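Local coordinates for attaching and effacing protein, pathogenesis factor (PDB 4E9L) that probably acts as a surface adhesin of the intimin/invasin family, this piece carrying several of its immunoglobulin-like extracellular domains, at residues 203-208 and 287-293. Sequence-based numbering, arbitrary orientation.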
loop_
_atom_site.group_PDB
_atom_site.type_symbol
_atom_site.label_atom_id
_atom_site.label_comp_id
_atom_site.label_asym_id
_atom_site.label_seq_id
_atom_site.Cartn_x
_atom_site.Cartn_y
_atom_site.Cartn_z
ATOM N N GLU A 203 -1.905 8.212 -1.613
ATOM C CA GLU A 203 -2.063 9.593 -2.079
ATOM C C GLU A 203 -1.520 9.698 -3.494
ATOM O O GLU A 203 -0.384 9.273 -3.737
ATOM C CB GLU A 203 -1.275 10.568 -1.179
ATOM C CG GLU A 203 -1.711 10.574 0.274
ATOM C CD GLU A 203 -0.568 10.814 1.240
ATOM O OE1 GLU A 203 0.053 9.826 1.704
ATOM O OE2 GLU A 203 -0.305 12.000 1.542
ATOM N N ASP A 204 -2.287 10.305 -4.415
ATOM C CA ASP A 204 -1.759 10.456 -5.779
ATOM C C ASP A 204 -1.061 11.812 -6.050
ATOM O O ASP A 204 -0.577 12.065 -7.158
ATOM C CB ASP A 204 -2.750 10.022 -6.851
ATOM C CG ASP A 204 -4.063 10.764 -6.865
ATOM O OD1 ASP A 204 -4.117 11.890 -6.322
ATOM O OD2 ASP A 204 -5.039 10.218 -7.414
ATOM N N HIS A 205 -0.979 12.649 -5.008
ATOM C CA HIS A 205 -0.219 13.895 -5.009
ATOM C C HIS A 205 0.591 13.882 -3.720
ATOM O O HIS A 205 0.023 13.744 -2.634
ATOM C CB HIS A 205 -1.128 15.137 -5.115
ATOM C CG HIS A 205 -1.756 15.269 -6.466
ATOM N ND1 HIS A 205 -2.820 14.471 -6.849
ATOM C CD2 HIS A 205 -1.406 16.062 -7.505
ATOM C CE1 HIS A 205 -3.084 14.805 -8.104
ATOM N NE2 HIS A 205 -2.257 15.759 -8.541
ATOM N N VAL A 206 1.919 13.917 -3.840
ATOM C CA VAL A 206 2.790 13.873 -2.653
ATOM C C VAL A 206 3.755 15.054 -2.712
ATOM O O VAL A 206 4.304 15.342 -3.778
ATOM C CB VAL A 206 3.532 12.502 -2.509
ATOM C CG1 VAL A 206 4.480 12.490 -1.303
ATOM C CG2 VAL A 206 2.536 11.339 -2.421
ATOM N N LYS A 207 3.918 15.755 -1.590
ATOM C CA LYS A 207 4.841 16.887 -1.510
ATOM C C LYS A 207 6.290 16.389 -1.518
ATOM O O LYS A 207 6.595 15.362 -0.892
ATOM C CB LYS A 207 4.566 17.741 -0.276
ATOM C CG LYS A 207 3.226 18.456 -0.329
ATOM C CD LYS A 207 3.163 19.503 0.777
ATOM C CE LYS A 207 1.925 20.368 0.671
ATOM N NZ LYS A 207 0.728 19.706 1.250
ATOM N N ALA A 208 7.175 17.112 -2.250
ATOM C CA ALA A 208 8.599 16.781 -2.373
ATOM C C ALA A 208 9.222 16.597 -0.984
ATOM O O ALA A 208 9.059 17.444 -0.122
ATOM C CB ALA A 208 9.334 17.892 -3.142
ATOM N N LEU A 287 1.654 8.589 -9.374
ATOM C CA LEU A 287 1.460 9.762 -8.550
ATOM C C LEU A 287 2.203 10.952 -9.129
ATOM O O LEU A 287 3.079 10.799 -9.999
ATOM C CB LEU A 287 1.737 9.538 -7.038
ATOM C CG LEU A 287 3.160 9.260 -6.528
ATOM C CD1 LEU A 287 3.936 10.574 -6.256
ATOM C CD2 LEU A 287 3.085 8.579 -5.174
ATOM N N THR A 288 1.812 12.130 -8.679
ATOM C CA THR A 288 2.458 13.374 -9.039
ATOM C C THR A 288 3.187 13.870 -7.804
ATOM O O THR A 288 2.575 14.030 -6.728
ATOM C CB THR A 288 1.413 14.391 -9.552
ATOM O OG1 THR A 288 0.878 13.887 -10.775
ATOM C CG2 THR A 288 2.008 15.760 -9.828
ATOM N N VAL A 289 4.479 14.144 -7.955
ATOM C CA VAL A 289 5.242 14.794 -6.889
ATOM C C VAL A 289 5.054 16.312 -7.117
ATOM O O VAL A 289 5.380 16.841 -8.181
ATOM C CB VAL A 289 6.732 14.371 -6.774
ATOM C CG1 VAL A 289 7.413 15.050 -5.572
ATOM C CG2 VAL A 289 6.878 12.850 -6.684
ATOM N N ILE A 290 4.471 16.982 -6.138
ATOM C CA ILE A 290 4.239 18.425 -6.150
ATOM C C ILE A 290 5.288 19.088 -5.266
ATOM O O ILE A 290 6.062 18.366 -4.635
ATOM C CB ILE A 290 2.773 18.736 -5.751
ATOM C CG1 ILE A 290 2.462 18.339 -4.268
ATOM C CG2 ILE A 290 1.799 18.053 -6.762
ATOM C CD1 ILE A 290 1.112 18.940 -3.676
ATOM N N ALA A 291 5.346 20.442 -5.208
ATOM C CA ALA A 291 6.348 21.105 -4.363
ATOM C C ALA A 291 6.248 20.696 -2.899
ATOM O O ALA A 291 5.156 20.377 -2.405
ATOM C CB ALA A 291 6.262 22.633 -4.503
ATOM N N GLY A 292 7.387 20.713 -2.208
ATOM C CA GLY A 292 7.425 20.384 -0.791
ATOM C C GLY A 292 6.769 21.464 0.057
ATOM O O GLY A 292 6.236 22.461 -0.471
ATOM N N GLU A 293 6.784 21.261 1.382
ATOM C CA GLU A 293 6.286 22.227 2.371
ATOM C C GLU A 293 7.002 23.559 2.073
ATOM O O GLU A 293 8.203 23.551 1.773
ATOM C CB GLU A 293 6.714 21.752 3.784
ATOM C CG GLU A 293 6.107 22.537 4.942
ATOM C CD GLU A 293 6.340 21.979 6.341
ATOM O OE1 GLU A 293 7.163 21.044 6.492
ATOM O OE2 GLU A 293 5.699 22.483 7.292
HETATM O O HOH W 1 -1.212 12.143 -10.247
HETATM O O HOH W 2 8.016 18.819 2.116
#
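His205 with Thr288, Val206 with Val289 and Lys207 with Ile290 form a short parallel pairing. Four backbone hydrogen bonds hold it. Thr288 N donates to Asp204 O at 2.8 Å, nearly straight at 169°. Val206 then uses both its backbone N and O: its N donates to Thr288 O and its O accepts from Ile290 N. The last rung, Ala208 N to Ile290 O, is more bent at 137°. Asp204 O has a second donor, water 1, which also donates to Thr288 OG1. That hydroxyl is further hydrogen-bonded to Glu268 OE2. A second water takes the N-H of Glu293 and donates to Ala208 O, 2.8 Å away, bridging the two segments beyond the strand ends. The imidazole of His205 is tied back to its neighbour: ND1 donates to Asp204 OD1 at 2.9 Å, meeting the carboxylate from above its plane. Across the ring from ND1, the CD2 edge meets Ile290 CG2 in plane at 3.8 Å. With chi1 at 66°, CG1 of Ile290 lies between the backbone N and the carbonyl carbon, and the extended chi2 brings CD1 alongside Lys207 CG. On the buried face, Val206 CG2 touches Leu287 CD2 at 3.9 Å, and both residues pack on Thr212 of strand 211-217. This resembles the split first strand of immunoglobulin-like folds: 198-201 pairs in one sheet, while 205-207 crosses to the edge of the other. Strand 278-290 lies between 205-207 and antiparallel 267-275; just past the end of strand 278-290, Gly292 N is hydrogen-bonded to Asp322 OD2.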